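Local coordinates for peptidoglycan-recognition protein SA (Drosophila melanogaster, PDB 1SXR) that binds peptidoglycan of Gram-positive bacteria as a secreted pattern-recognition receptor of innate immunity and thereby activates the Toll pathway, at residues 28-33 with 92-97; 36-41 with 145-150; 13-18 with 83-88; 117-122 with 160-165. One frame throughout, in Å; residues are numbered along the deposited sequence.

Contact 1: residues 28-33 with 92-97. With EDO (1,2-ethanediol), chain E.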
loop_
_atom_site.group_PDB
_atom_site.type_symbol
_atom_site.label_atom_id
_atom_site.label_comp_id
_atom_site.label_asym_id
_atom_site.label_seq_id
_atom_site.Cartn_x
_atom_site.Cartn_y
_atom_site.Cartn_z
ATOM N N LEU A 28 9.401 1.944 15.250
ATOM C CA LEU A 28 9.798 2.371 13.918
ATOM C C LEU A 28 10.988 1.548 13.451
ATOM O O LEU A 28 11.972 1.387 14.183
ATOM C CB LEU A 28 10.146 3.866 13.922
ATOM C CG LEU A 28 8.973 4.773 14.291
ATOM C CD1 LEU A 28 9.450 6.173 14.692
ATOM C CD2 LEU A 28 7.955 4.865 13.142
ATOM N N HIS A 29 10.899 1.031 12.233
ATOM C CA HIS A 29 12.008 0.305 11.613
ATOM C C HIS A 29 12.266 0.918 10.257
ATOM O O HIS A 29 11.397 0.926 9.380
ATOM C CB HIS A 29 11.702 -1.191 11.533
ATOM C CG HIS A 29 11.629 -1.841 12.880
ATOM N ND1 HIS A 29 12.742 -2.280 13.564
ATOM C CD2 HIS A 29 10.570 -2.077 13.693
ATOM C CE1 HIS A 29 12.368 -2.779 14.735
ATOM N NE2 HIS A 29 11.053 -2.653 14.842
ATOM N N TYR A 30 13.447 1.465 10.070
ATOM C CA TYR A 30 13.704 2.248 8.871
ATOM C C TYR A 30 14.159 1.390 7.705
ATOM O O TYR A 30 14.812 0.348 7.899
ATOM C CB TYR A 30 14.695 3.389 9.181
ATOM C CG TYR A 30 14.164 4.292 10.274
ATOM C CD1 TYR A 30 13.459 5.444 9.972
ATOM C CD2 TYR A 30 14.311 3.947 11.610
ATOM C CE1 TYR A 30 12.950 6.251 10.990
ATOM C CE2 TYR A 30 13.807 4.732 12.620
ATOM C CZ TYR A 30 13.130 5.879 12.310
ATOM O OH TYR A 30 12.638 6.658 13.346
ATOM N N GLN A 31 13.777 1.801 6.493
ATOM C CA GLN A 31 14.238 1.155 5.260
ATOM C C GLN A 31 15.446 1.879 4.681
ATOM O O GLN A 31 15.713 3.044 5.008
ATOM C CB GLN A 31 13.127 1.185 4.204
ATOM C CG GLN A 31 11.876 0.442 4.617
ATOM C CD GLN A 31 10.762 0.613 3.644
ATOM O OE1 GLN A 31 10.482 1.747 3.219
ATOM N NE2 GLN A 31 10.104 -0.504 3.282
ATOM N N VAL A 32 16.150 1.185 3.804
ATOM C CA VAL A 32 17.239 1.772 3.038
ATOM C C VAL A 32 16.662 2.321 1.746
ATOM O O VAL A 32 16.033 1.602 0.974
ATOM C CB VAL A 32 18.277 0.705 2.692
ATOM C CG1 VAL A 32 19.362 1.265 1.743
ATOM C CG2 VAL A 32 18.908 0.178 3.978
ATOM N N ARG A 33 16.897 3.598 1.500
ATOM C CA ARG A 33 16.358 4.214 0.287
ATOM C C ARG A 33 17.452 4.330 -0.752
ATOM O O ARG A 33 18.621 4.407 -0.404
ATOM C CB ARG A 33 15.750 5.577 0.605
ATOM C CG ARG A 33 14.564 5.415 1.531
ATOM C CD ARG A 33 13.793 6.676 1.818
ATOM N NE ARG A 33 14.348 7.404 2.948
ATOM C CZ ARG A 33 13.642 8.219 3.719
ATOM N NH1 ARG A 33 12.345 8.399 3.486
ATOM N NH2 ARG A 33 14.229 8.849 4.732
ATOM N N TRP A 92 6.368 6.619 4.109
ATOM C CA TRP A 92 7.595 6.387 3.341
ATOM C C TRP A 92 8.767 5.993 4.227
ATOM O O TRP A 92 8.986 6.594 5.290
ATOM C CB TRP A 92 8.050 7.658 2.609
ATOM C CG TRP A 92 7.303 8.055 1.385
ATOM C CD1 TRP A 92 6.674 9.254 1.176
ATOM C CD2 TRP A 92 7.098 7.280 0.179
ATOM N NE1 TRP A 92 6.095 9.271 -0.074
ATOM C CE2 TRP A 92 6.352 8.089 -0.711
ATOM C CE3 TRP A 92 7.517 6.019 -0.262
ATOM C CZ2 TRP A 92 5.974 7.661 -1.980
ATOM C CZ3 TRP A 92 7.137 5.592 -1.539
ATOM C CH2 TRP A 92 6.362 6.415 -2.376
ATOM N N GLY A 93 9.552 5.028 3.755
ATOM C CA GLY A 93 10.855 4.728 4.370
ATOM C C GLY A 93 10.807 3.971 5.676
ATOM O O GLY A 93 11.823 3.865 6.379
ATOM N N LEU A 94 9.626 3.444 6.013
ATOM C CA LEU A 94 9.468 2.668 7.233
ATOM C C LEU A 94 8.937 1.297 6.838
ATOM O O LEU A 94 8.126 1.161 5.915
ATOM C CB LEU A 94 8.492 3.354 8.189
ATOM C CG LEU A 94 9.034 4.623 8.874
ATOM C CD1 LEU A 94 7.900 5.447 9.483
ATOM C CD2 LEU A 94 10.026 4.282 9.947
ATOM N N ARG A 95 9.406 0.275 7.549
ATOM C CA ARG A 95 9.069 -1.107 7.250
ATOM C C ARG A 95 7.657 -1.400 7.731
ATOM O O ARG A 95 7.348 -1.197 8.916
ATOM C CB ARG A 95 10.052 -2.032 7.968
ATOM C CG ARG A 95 9.789 -3.509 7.708
ATOM C CD ARG A 95 11.037 -4.344 7.927
ATOM N NE ARG A 95 11.232 -4.614 9.324
ATOM C CZ ARG A 95 12.388 -4.600 9.988
ATOM N NH1 ARG A 95 13.534 -4.200 9.431
ATOM N NH2 ARG A 95 12.357 -4.922 11.263
ATOM N N GLY A 96 6.822 -1.898 6.826
ATOM C CA GLY A 96 5.439 -2.244 7.147
ATOM C C GLY A 96 5.314 -3.747 7.381
ATOM O O GLY A 96 6.310 -4.414 7.707
ATOM N N ALA A 97 4.096 -4.286 7.221
ATOM C CA ALA A 97 3.826 -5.707 7.510
ATOM C C ALA A 97 2.835 -6.280 6.476
ATOM O O ALA A 97 2.069 -7.209 6.785
ATOM C CB ALA A 97 3.265 -5.844 8.910
HETATM C C1 EDO E . 18.393 7.368 3.867
HETATM O O1 EDO E . 18.134 8.069 2.638
HETATM C C2 EDO E . 17.843 5.950 3.782
HETATM O O2 EDO E . 18.817 5.082 3.195
HETATM O O HOH W 1 8.376 0.477 11.051
HETATM O O HOH W 2 13.817 -2.501 7.169
HETATM O O HOH W 3 9.047 3.254 1.445
HETATM O O HOH W 4 14.273 5.427 5.743
#
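Tyr30 and Leu94 are paired in a single beta bridge between two loops, their CA atoms 4.6 Å apart. The tight part is the backbone and the glutamine beside it. Gln31 N donates to Gly93 O at 2.8 Å, the donor standing above the carbonyl plane, and water 4 joins the carbonyls of the same two residues. Arg95 N reaches His29 O in a nearly straight bond (166°). Gly93 suits its place: its phi is positive, and a CB would collide with Arg33 NH1, which is held in a salt bridge to Glu140. Gln31 lays its extended side chain across the backbone of Gly93 and Leu94, with OE1 3.2 Å from Gly93 CA. Water 3 joins that OE1 to Gly93 N, and NE2 bonds to the carbonyls of Asn103 and Gly106. An alanine in place of Gln31 would probably cost those carbonyls their bonds from NE2 and water 3 its bond to OE1, and, with CG and CD gone, open a gap over the Gly93-Leu94 peptide.

The solvent side is looser. Leu94 CD2 sits over one face of the Tyr30 ring in a CH-pi contact, 3.9 Å from its centroid. The Arg95 guanidinium stacks on the His29 imidazole, planes 19° apart. Water 1 links His29 N to Arg95 O, and water 2 Tyr30 O to Arg95 NH1. This isolated beta bridge at the surface of the amidase-like PGRP fold ties the loop before strand 35-42 to that between strands 86-88 and 106-111.

Contact 2: residues 36-41 with 145-150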
loop_
_atom_site.group_PDB
_atom_site.type_symbol
_atom_site.label_atom_id
_atom_site.label_comp_id
_atom_site.label_asym_id
_atom_site.label_seq_id
_atom_site.Cartn_x
_atom_site.Cartn_y
_atom_site.Cartn_z
ATOM N N ARG A 36 13.187 -0.367 -4.010
ATOM C CA ARG A 36 13.257 -0.904 -5.365
ATOM C C ARG A 36 12.064 -1.742 -5.761
ATOM O O ARG A 36 11.991 -2.231 -6.891
ATOM C CB ARG A 36 14.550 -1.707 -5.543
ATOM C CG ARG A 36 15.771 -0.829 -5.338
ATOM C CD ARG A 36 17.086 -1.470 -5.694
ATOM N NE ARG A 36 18.170 -0.585 -5.262
ATOM C CZ ARG A 36 18.655 0.438 -5.961
ATOM N NH1 ARG A 36 18.177 0.732 -7.167
ATOM N NH2 ARG A 36 19.643 1.172 -5.457
ATOM N N TYR A 37 11.133 -1.906 -4.817
ATOM C CA TYR A 37 9.924 -2.690 -5.027
ATOM C C TYR A 37 8.679 -1.973 -4.503
ATOM O O TYR A 37 8.704 -1.415 -3.419
ATOM C CB TYR A 37 10.057 -4.017 -4.280
ATOM C CG TYR A 37 11.035 -4.966 -4.931
ATOM C CD1 TYR A 37 10.665 -5.698 -6.058
ATOM C CD2 TYR A 37 12.311 -5.130 -4.431
ATOM C CE1 TYR A 37 11.541 -6.571 -6.665
ATOM C CE2 TYR A 37 13.196 -6.014 -5.021
ATOM C CZ TYR A 37 12.803 -6.723 -6.141
ATOM O OH TYR A 37 13.668 -7.617 -6.742
ATOM N N VAL A 38 7.603 -2.018 -5.284
ATOM C CA VAL A 38 6.282 -1.539 -4.849
ATOM C C VAL A 38 5.330 -2.723 -4.947
ATOM O O VAL A 38 5.255 -3.385 -5.982
ATOM C CB VAL A 38 5.793 -0.416 -5.764
ATOM C CG1 VAL A 38 4.374 -0.015 -5.412
ATOM C CG2 VAL A 38 6.740 0.768 -5.675
ATOM N N VAL A 39 4.617 -3.015 -3.857
ATOM C CA VAL A 39 3.684 -4.137 -3.831
ATOM C C VAL A 39 2.254 -3.598 -3.753
ATOM O O VAL A 39 1.928 -2.832 -2.833
ATOM C CB VAL A 39 3.894 -5.050 -2.615
ATOM C CG1 VAL A 39 3.038 -6.328 -2.808
ATOM C CG2 VAL A 39 5.401 -5.367 -2.457
ATOM N N ILE A 40 1.399 -4.003 -4.693
ATOM C CA ILE A 40 0.010 -3.539 -4.708
ATOM C C ILE A 40 -0.906 -4.569 -4.042
ATOM O O ILE A 40 -0.817 -5.780 -4.293
ATOM C CB ILE A 40 -0.486 -3.287 -6.168
ATOM C CG1 ILE A 40 0.401 -2.277 -6.907
ATOM C CG2 ILE A 40 -1.943 -2.797 -6.150
ATOM C CD1 ILE A 40 0.589 -0.982 -6.157
ATOM N N HIS A 41 -1.778 -4.041 -3.186
ATOM C CA HIS A 41 -2.731 -4.831 -2.397
ATOM C C HIS A 41 -4.110 -4.201 -2.497
ATOM O O HIS A 41 -4.268 -3.069 -2.935
ATOM C CB HIS A 41 -2.309 -4.827 -0.924
ATOM C CG HIS A 41 -1.253 -5.829 -0.607
ATOM N ND1 HIS A 41 -1.519 -7.179 -0.535
ATOM C CD2 HIS A 41 0.073 -5.687 -0.336
ATOM C CE1 HIS A 41 -0.406 -7.830 -0.233
ATOM N NE2 HIS A 41 0.576 -6.947 -0.109
ATOM N N TYR A 145 12.244 1.102 -10.290
ATOM C CA TYR A 145 11.569 0.221 -9.335
ATOM C C TYR A 145 10.739 -0.835 -10.039
ATOM O O TYR A 145 10.256 -0.617 -11.157
ATOM C CB TYR A 145 10.680 1.021 -8.370
ATOM C CG TYR A 145 9.458 1.624 -8.998
ATOM C CD1 TYR A 145 8.273 0.904 -9.087
ATOM C CD2 TYR A 145 9.482 2.909 -9.522
ATOM C CE1 TYR A 145 7.141 1.454 -9.667
ATOM C CE2 TYR A 145 8.357 3.467 -10.097
ATOM C CZ TYR A 145 7.195 2.738 -10.182
ATOM O OH TYR A 145 6.086 3.302 -10.785
ATOM N N ALA A 146 10.577 -1.980 -9.374
ATOM C CA ALA A 146 9.691 -3.052 -9.853
ATOM C C ALA A 146 8.332 -2.945 -9.158
ATOM O O ALA A 146 8.286 -2.780 -7.940
ATOM C CB ALA A 146 10.291 -4.402 -9.575
ATOM N N LEU A 147 7.265 -3.045 -9.942
ATOM C CA LEU A 147 5.887 -3.055 -9.439
ATOM C C LEU A 147 5.367 -4.485 -9.452
ATOM O O LEU A 147 5.397 -5.162 -10.491
ATOM C CB LEU A 147 5.002 -2.177 -10.338
ATOM C CG LEU A 147 3.525 -2.073 -9.931
ATOM C CD1 LEU A 147 3.439 -1.101 -8.768
ATOM C CD2 LEU A 147 2.650 -1.594 -11.086
ATOM N N ILE A 148 4.871 -4.962 -8.320
ATOM C CA ILE A 148 4.282 -6.302 -8.286
ATOM C C ILE A 148 2.990 -6.321 -7.479
ATOM O O ILE A 148 2.745 -5.433 -6.673
ATOM C CB ILE A 148 5.245 -7.344 -7.672
ATOM C CG1 ILE A 148 5.656 -6.935 -6.251
ATOM C CG2 ILE A 148 6.522 -7.468 -8.502
ATOM C CD1 ILE A 148 6.473 -8.024 -5.551
ATOM N N ALA A 149 2.178 -7.340 -7.753
ATOM C CA ALA A 149 1.002 -7.671 -6.942
ATOM C C ALA A 149 1.369 -8.579 -5.771
ATOM O O ALA A 149 2.213 -9.467 -5.878
ATOM C CB ALA A 149 -0.051 -8.370 -7.810
ATOM N N GLY A 150 0.691 -8.392 -4.646
ATOM C CA GLY A 150 0.918 -9.274 -3.511
ATOM C C GLY A 150 0.864 -10.747 -3.870
ATOM O O GLY A 150 1.667 -11.539 -3.391
#
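Arg36 O accepts the first of five backbone hydrogen bonds, from Ala146 N, and the ladder then steps from one strand to the other. Val38 uses both its polar backbone atoms, N giving to Ala146 O and O taking from Ile148 N at 2.8 Å. Ile40 does the same, its N bonding to Ile148 O and its O to Gly150 N at 3.0 Å. CA-H...O contacts supplement these bonds, the CA of Tyr37 lying 3.3 Å from Ala146 O.

This is a regular parallel pair, with axes 4.5 Å apart and 21° from aligned, at the edge of the mixed sheet of the amidase-like PGRP fold: strand 145-149 is outermost, and strand 35-42 bonds on its other flank to strand 106-111.

Apolar packing differs on the two faces. On one, Val38 packs against helix 122-137 and Ile40 against helix 161-167, with the small Ala149 beside it; beta-branched residues suit the extended backbone of a strand. Leu147, on the same face, has CG anti to the backbone N (chi1 -179°), and its CD1 touches both Val38 CG1, at 3.6 Å, and Ile40 CG1, at 3.8 Å. The other Val38 methyl, CG2, meets Tyr145 CD1 at 3.7 Å. On the face of Tyr37, Ala146, Val39 and Ile148, Ala146 offers only CB, which lies 3.8 Å from Tyr37 CD1, while Tyr102 meets the same tyrosine ring edge-to-face.

Gly150 is matched to its neighbour, since a CB there would run into His41 CE1; the imidazole itself is held by Ser158 at ND1 and Thr99 at NE2.

Contact 3: residues 13-18 with 83-88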
loop_
_atom_site.group_PDB
_atom_site.type_symbol
_atom_site.label_atom_id
_atom_site.label_comp_id
_atom_site.label_asym_id
_atom_site.label_seq_id
_atom_site.Cartn_x
_atom_site.Cartn_y
_atom_site.Cartn_z
ATOM N N THR A 13 -1.198 15.153 -2.473
ATOM C CA THR A 13 -1.047 15.611 -1.104
ATOM C C THR A 13 -1.438 14.460 -0.171
ATOM O O THR A 13 -2.559 13.980 -0.216
ATOM C CB THR A 13 -1.909 16.871 -0.856
ATOM O OG1 THR A 13 -1.941 17.178 0.546
ATOM C CG2 THR A 13 -3.368 16.615 -1.224
ATOM N N ILE A 14 -0.504 14.005 0.653
ATOM C CA ILE A 14 -0.761 12.811 1.464
ATOM C C ILE A 14 -1.435 13.183 2.771
ATOM O O ILE A 14 -1.042 14.139 3.443
ATOM C CB ILE A 14 0.546 12.068 1.719
ATOM C CG1 ILE A 14 1.106 11.547 0.393
ATOM C CG2 ILE A 14 0.305 10.921 2.688
ATOM C CD1 ILE A 14 2.475 10.914 0.524
ATOM N N LYS A 15 -2.482 12.444 3.124
ATOM C CA LYS A 15 -3.167 12.697 4.377
ATOM C C LYS A 15 -2.418 11.947 5.468
ATOM O O LYS A 15 -2.508 10.714 5.582
ATOM C CB LYS A 15 -4.626 12.251 4.298
ATOM C CG LYS A 15 -5.607 13.339 3.842
ATOM C CD LYS A 15 -5.071 14.094 2.653
ATOM C CE LYS A 15 -6.105 15.026 2.053
ATOM N NZ LYS A 15 -5.740 15.305 0.619
ATOM N N LEU A 16 -1.654 12.697 6.253
ATOM C CA LEU A 16 -0.814 12.104 7.284
ATOM C C LEU A 16 -1.619 11.525 8.438
ATOM O O LEU A 16 -2.792 11.816 8.608
ATOM C CB LEU A 16 0.179 13.135 7.815
ATOM C CG LEU A 16 1.034 13.782 6.726
ATOM C CD1 LEU A 16 1.905 14.891 7.345
ATOM C CD2 LEU A 16 1.884 12.752 6.002
ATOM N N LYS A 17 -0.962 10.678 9.223
ATOM C CA LYS A 17 -1.600 9.932 10.310
ATOM C C LYS A 17 -2.482 10.843 11.185
ATOM O O LYS A 17 -3.651 10.548 11.425
ATOM C CB LYS A 17 -0.488 9.231 11.122
ATOM C CG LYS A 17 -0.917 8.250 12.182
ATOM C CD LYS A 17 -1.298 6.898 11.637
ATOM C CE LYS A 17 -0.097 6.088 11.168
ATOM N NZ LYS A 17 0.979 5.929 12.224
ATOM N N ARG A 18 -1.938 11.976 11.631
ATOM C CA ARG A 18 -2.698 12.974 12.415
ATOM C C ARG A 18 -3.987 13.445 11.739
ATOM O O ARG A 18 -5.014 13.667 12.403
ATOM C CB ARG A 18 -1.798 14.190 12.676
ATOM C CG ARG A 18 -2.526 15.536 12.802
ATOM C CD ARG A 18 -1.606 16.761 12.902
ATOM N NE ARG A 18 -0.538 16.523 13.870
ATOM C CZ ARG A 18 0.573 17.249 13.987
ATOM N NH1 ARG A 18 0.787 18.296 13.197
ATOM N NH2 ARG A 18 1.475 16.920 14.899
ATOM N N ASP A 83 -12.123 8.382 -3.526
ATOM C CA ASP A 83 -12.021 9.778 -4.007
ATOM C C ASP A 83 -10.602 10.092 -4.460
ATOM O O ASP A 83 -10.311 11.210 -4.874
ATOM C CB ASP A 83 -12.402 10.789 -2.914
ATOM C CG ASP A 83 -13.905 10.905 -2.690
ATOM O OD1 ASP A 83 -14.675 10.190 -3.383
ATOM O OD2 ASP A 83 -14.402 11.700 -1.850
ATOM N N GLY A 84 -9.696 9.121 -4.356
ATOM C CA GLY A 84 -8.332 9.347 -4.801
ATOM C C GLY A 84 -7.428 9.955 -3.746
ATOM O O GLY A 84 -6.294 10.340 -4.062
ATOM N N ILE A 85 -7.902 10.032 -2.503
ATOM C CA ILE A 85 -7.052 10.485 -1.405
ATOM C C ILE A 85 -6.049 9.398 -1.052
ATOM O O ILE A 85 -6.394 8.206 -0.961
ATOM C CB ILE A 85 -7.870 10.837 -0.177
ATOM C CG1 ILE A 85 -8.759 12.041 -0.465
ATOM C CG2 ILE A 85 -6.961 11.102 1.047
ATOM C CD1 ILE A 85 -9.649 12.371 0.686
ATOM N N VAL A 86 -4.810 9.824 -0.852
ATOM C CA VAL A 86 -3.757 8.929 -0.403
ATOM C C VAL A 86 -3.595 9.111 1.090
ATOM O O VAL A 86 -3.333 10.219 1.552
ATOM C CB VAL A 86 -2.426 9.243 -1.109
ATOM C CG1 VAL A 86 -1.297 8.383 -0.532
ATOM C CG2 VAL A 86 -2.559 9.017 -2.635
ATOM N N TYR A 87 -3.775 8.025 1.852
ATOM C CA TYR A 87 -3.663 8.087 3.312
ATOM C C TYR A 87 -2.317 7.484 3.728
ATOM O O TYR A 87 -1.929 6.418 3.237
ATOM C CB TYR A 87 -4.794 7.281 3.968
ATOM C CG TYR A 87 -6.155 7.801 3.597
ATOM C CD1 TYR A 87 -6.742 8.838 4.336
ATOM C CD2 TYR A 87 -6.837 7.287 2.494
ATOM C CE1 TYR A 87 -8.012 9.338 3.997
ATOM C CE2 TYR A 87 -8.107 7.774 2.154
ATOM C CZ TYR A 87 -8.669 8.792 2.900
ATOM O OH TYR A 87 -9.910 9.259 2.535
ATOM N N GLU A 88 -1.583 8.190 4.587
ATOM C CA GLU A 88 -0.376 7.610 5.165
ATOM C C GLU A 88 -0.722 6.448 6.090
ATOM O O GLU A 88 -1.513 6.608 7.029
ATOM C CB GLU A 88 0.369 8.678 5.970
ATOM C CG GLU A 88 1.674 8.162 6.591
ATOM C CD GLU A 88 2.412 9.216 7.423
ATOM O OE1 GLU A 88 1.777 9.925 8.245
ATOM O OE2 GLU A 88 3.648 9.318 7.247
#
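A short, weakly bonded strand at about 14-15 pairs in parallel with strand 86-88 at the margin of the mixed sheet. Lys15 sits opposite Tyr87 and supplies both backbone bonds: its N donates to Val86 O at 2.9 Å, and its O accepts from Glu88 N, also at 2.9 Å. A third bond comes from a side chain. Glu88 has CG anti to the backbone N (chi1 -179°) and an extended chain, and OE1 takes the amide hydrogen of Lys17 on its anti lone pair at 3.0 Å. A glutamate suits this position because its length carries a carboxylate back to the Lys17 amide just after the strand. Leu16 CD2 lies 3.6 Å from the same OE1. Lys17 itself forms a salt bridge with Asp73. The aliphatic part of Lys15, bent at chi2, crosses Ile85 at about a right angle, CG 3.8 Å from Ile85 CG2; that methyl also lies over one face of the Tyr87 ring, toward its rim. Ile14 CG1 meets Val86 CG1 more loosely, at 4.1 Å.

Tyr87 packs toward helix 50-67, against Leu51, Cys54 and Leu58, while Ile14 and Val86 both pack against Phe78 of strand 78-80 and Leu131 of helix 122-137.

Contact 4: residues 117-122 with 160-165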
loop_
_atom_site.group_PDB
_atom_site.type_symbol
_atom_site.label_atom_id
_atom_site.label_comp_id
_atom_site.label_asym_id
_atom_site.label_seq_id
_atom_site.Cartn_x
_atom_site.Cartn_y
_atom_site.Cartn_z
ATOM N N ASP A 117 -13.529 -8.269 -8.521
ATOM C CA ASP A 117 -14.514 -8.250 -9.633
ATOM C C ASP A 117 -14.732 -6.870 -10.267
ATOM O O ASP A 117 -15.546 -6.728 -11.199
ATOM C CB ASP A 117 -15.895 -8.754 -9.159
ATOM C CG ASP A 117 -15.915 -10.234 -8.791
ATOM O OD1 ASP A 117 -15.279 -11.047 -9.491
ATOM O OD2 ASP A 117 -16.580 -10.688 -7.817
ATOM N N LYS A 118 -14.036 -5.847 -9.771
ATOM C CA LYS A 118 -14.155 -4.502 -10.312
ATOM C C LYS A 118 -12.853 -3.771 -10.065
ATOM O O LYS A 118 -12.022 -4.244 -9.292
ATOM C CB LYS A 118 -15.283 -3.746 -9.602
ATOM C CG LYS A 118 -15.007 -3.499 -8.106
ATOM C CD LYS A 118 -16.135 -2.764 -7.392
ATOM C CE LYS A 118 -15.677 -2.341 -5.983
ATOM N NZ LYS A 118 -16.804 -1.913 -5.110
ATOM N N LEU A 119 -12.702 -2.614 -10.695
ATOM C CA LEU A 119 -11.511 -1.793 -10.506
ATOM C C LEU A 119 -11.775 -0.690 -9.500
ATOM O O LEU A 119 -12.928 -0.285 -9.294
ATOM C CB LEU A 119 -11.100 -1.145 -11.830
ATOM C CG LEU A 119 -10.454 -2.001 -12.906
ATOM C CD1 LEU A 119 -10.178 -1.124 -14.111
ATOM C CD2 LEU A 119 -9.163 -2.621 -12.386
ATOM N N PRO A 120 -10.713 -0.177 -8.873
ATOM C CA PRO A 120 -10.827 1.074 -8.129
ATOM C C PRO A 120 -11.288 2.194 -9.062
ATOM O O PRO A 120 -11.177 2.061 -10.291
ATOM C CB PRO A 120 -9.391 1.335 -7.654
ATOM C CG PRO A 120 -8.778 -0.046 -7.592
ATOM C CD PRO A 120 -9.351 -0.740 -8.829
ATOM N N SER A 121 -11.756 3.285 -8.476
ATOM C CA SER A 121 -12.190 4.459 -9.257
ATOM C C SER A 121 -11.060 5.024 -10.110
ATOM O O SER A 121 -9.878 4.806 -9.831
ATOM C CB SER A 121 -12.665 5.551 -8.321
ATOM O OG SER A 121 -11.560 6.134 -7.631
ATOM N N ASP A 122 -11.404 5.780 -11.145
ATOM C CA ASP A 122 -10.365 6.413 -11.934
ATOM C C ASP A 122 -9.490 7.296 -11.056
ATOM O O ASP A 122 -8.262 7.346 -11.237
ATOM C CB ASP A 122 -10.990 7.271 -13.037
ATOM C CG ASP A 122 -11.503 6.452 -14.205
ATOM O OD1 ASP A 122 -11.293 5.219 -14.244
ATOM O OD2 ASP A 122 -12.133 6.978 -15.135
ATOM N N GLY A 160 -6.686 -8.670 -5.844
ATOM C CA GLY A 160 -7.937 -9.025 -6.528
ATOM C C GLY A 160 -7.643 -9.179 -8.010
ATOM O O GLY A 160 -6.951 -8.359 -8.575
ATOM N N LEU A 161 -8.204 -10.215 -8.648
ATOM C CA LEU A 161 -7.893 -10.507 -10.058
ATOM C C LEU A 161 -8.105 -9.338 -11.013
ATOM O O LEU A 161 -7.278 -9.087 -11.879
ATOM C CB LEU A 161 -8.719 -11.692 -10.551
ATOM C CG LEU A 161 -8.370 -12.161 -11.967
ATOM C CD1 LEU A 161 -6.879 -12.453 -12.069
ATOM C CD2 LEU A 161 -9.200 -13.399 -12.335
ATOM N N THR A 162 -9.213 -8.625 -10.869
ATOM C CA THR A 162 -9.502 -7.520 -11.785
ATOM C C THR A 162 -8.458 -6.408 -11.674
ATOM O O THR A 162 -7.998 -5.832 -12.668
ATOM C CB THR A 162 -10.908 -6.985 -11.557
ATOM O OG1 THR A 162 -11.854 -8.002 -11.937
ATOM C CG2 THR A 162 -11.200 -5.830 -12.510
ATOM N N LEU A 163 -8.063 -6.117 -10.447
ATOM C CA LEU A 163 -7.054 -5.097 -10.249
ATOM C C LEU A 163 -5.648 -5.580 -10.676
ATOM O O LEU A 163 -4.861 -4.816 -11.236
ATOM C CB LEU A 163 -7.093 -4.614 -8.799
ATOM C CG LEU A 163 -6.052 -3.572 -8.364
ATOM C CD1 LEU A 163 -5.952 -2.380 -9.320
ATOM C CD2 LEU A 163 -6.376 -3.097 -6.946
ATOM N N TYR A 164 -5.353 -6.851 -10.426
ATOM C CA TYR A 164 -4.092 -7.453 -10.848
ATOM C C TYR A 164 -3.965 -7.344 -12.357
ATOM O O TYR A 164 -2.898 -6.978 -12.860
ATOM C CB TYR A 164 -4.018 -8.901 -10.417
ATOM C CG TYR A 164 -2.748 -9.608 -10.835
ATOM C CD1 TYR A 164 -1.523 -8.956 -10.840
ATOM C CD2 TYR A 164 -2.775 -10.944 -11.192
ATOM C CE1 TYR A 164 -0.352 -9.627 -11.219
ATOM C CE2 TYR A 164 -1.613 -11.619 -11.565
ATOM C CZ TYR A 164 -0.413 -10.949 -11.571
ATOM O OH TYR A 164 0.726 -11.622 -11.944
ATOM N N ASN A 165 -5.055 -7.642 -13.072
ATOM C CA ASN A 165 -5.021 -7.526 -14.529
ATOM C C ASN A 165 -4.709 -6.112 -14.993
ATOM O O ASN A 165 -4.019 -5.934 -15.999
ATOM C CB ASN A 165 -6.313 -8.041 -15.166
ATOM C CG ASN A 165 -6.435 -9.544 -15.082
ATOM O OD1 ASN A 165 -5.434 -10.250 -14.943
ATOM N ND2 ASN A 165 -7.672 -10.052 -15.152
#
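Thr162 turns its CB toward the loop 117-122 and crosses Leu119 at about a right angle, with Thr162 CG2 3.8 Å from Leu119 CD2. The two branches of the threonine have separate tasks. CG2, anti to the backbone N, rests on the Lys118 backbone, 3.6 Å from its carbonyl carbon. OG1, beside the backbone N (chi1 -67°), lies 3.5 Å from Asp117 CA and hydrogen-bonds to Val116 O. A beta-branched residue with one methyl and one hydroxyl fits this mixed surface. With a valine in place of Thr162 the hydroxyl's bond to Val116 O would probably be lost, leaving the backbone bond between the two residues to hold that point.

One residue further along each segment, Pro120 and Leu163 also cross at about a right angle. Pro120 CD is 3.8 Å from Leu163 CD1, and Pro120 CG lies 3.9 Å from Leu163 CD2, so the rigid ring is met by both leucine methyls. Leu119 CD2 also approaches the helix backbone, 3.4 Å from Thr162 O.

Gly160 is the N-cap of helix 161-167, and Ser121 that of helix 122-137, which starts where this loop ends. Pro120 and Leu163 both pack against Phe111 of strand 106-111 and against Phe115.

Overall arrangement
Contacts 2 and 3 lie at the two margins of one mixed sheet, 19 Å apart between centres and on opposite sides of the chain's centre. Segment 28-33 of contact 1 lies just before segment 36-41 of contact 2 in sequence, and contact 1 touches contact 3 where Trp92 NE1 lies 4.0 Å from Ile14 CD1. At the other end, contact 4 packs on contact 2, with Ala149 CB 3.4 Å from Tyr164 CD1; contacts 1 and 4 are about 27 Å apart between centres. Of contacts 2 and 4, contact 2 is nearer to Thr156, inferred to interact with peptidoglycan: Gly150 is about 4 Å from it, against about 11 Å for the side chain of Leu163.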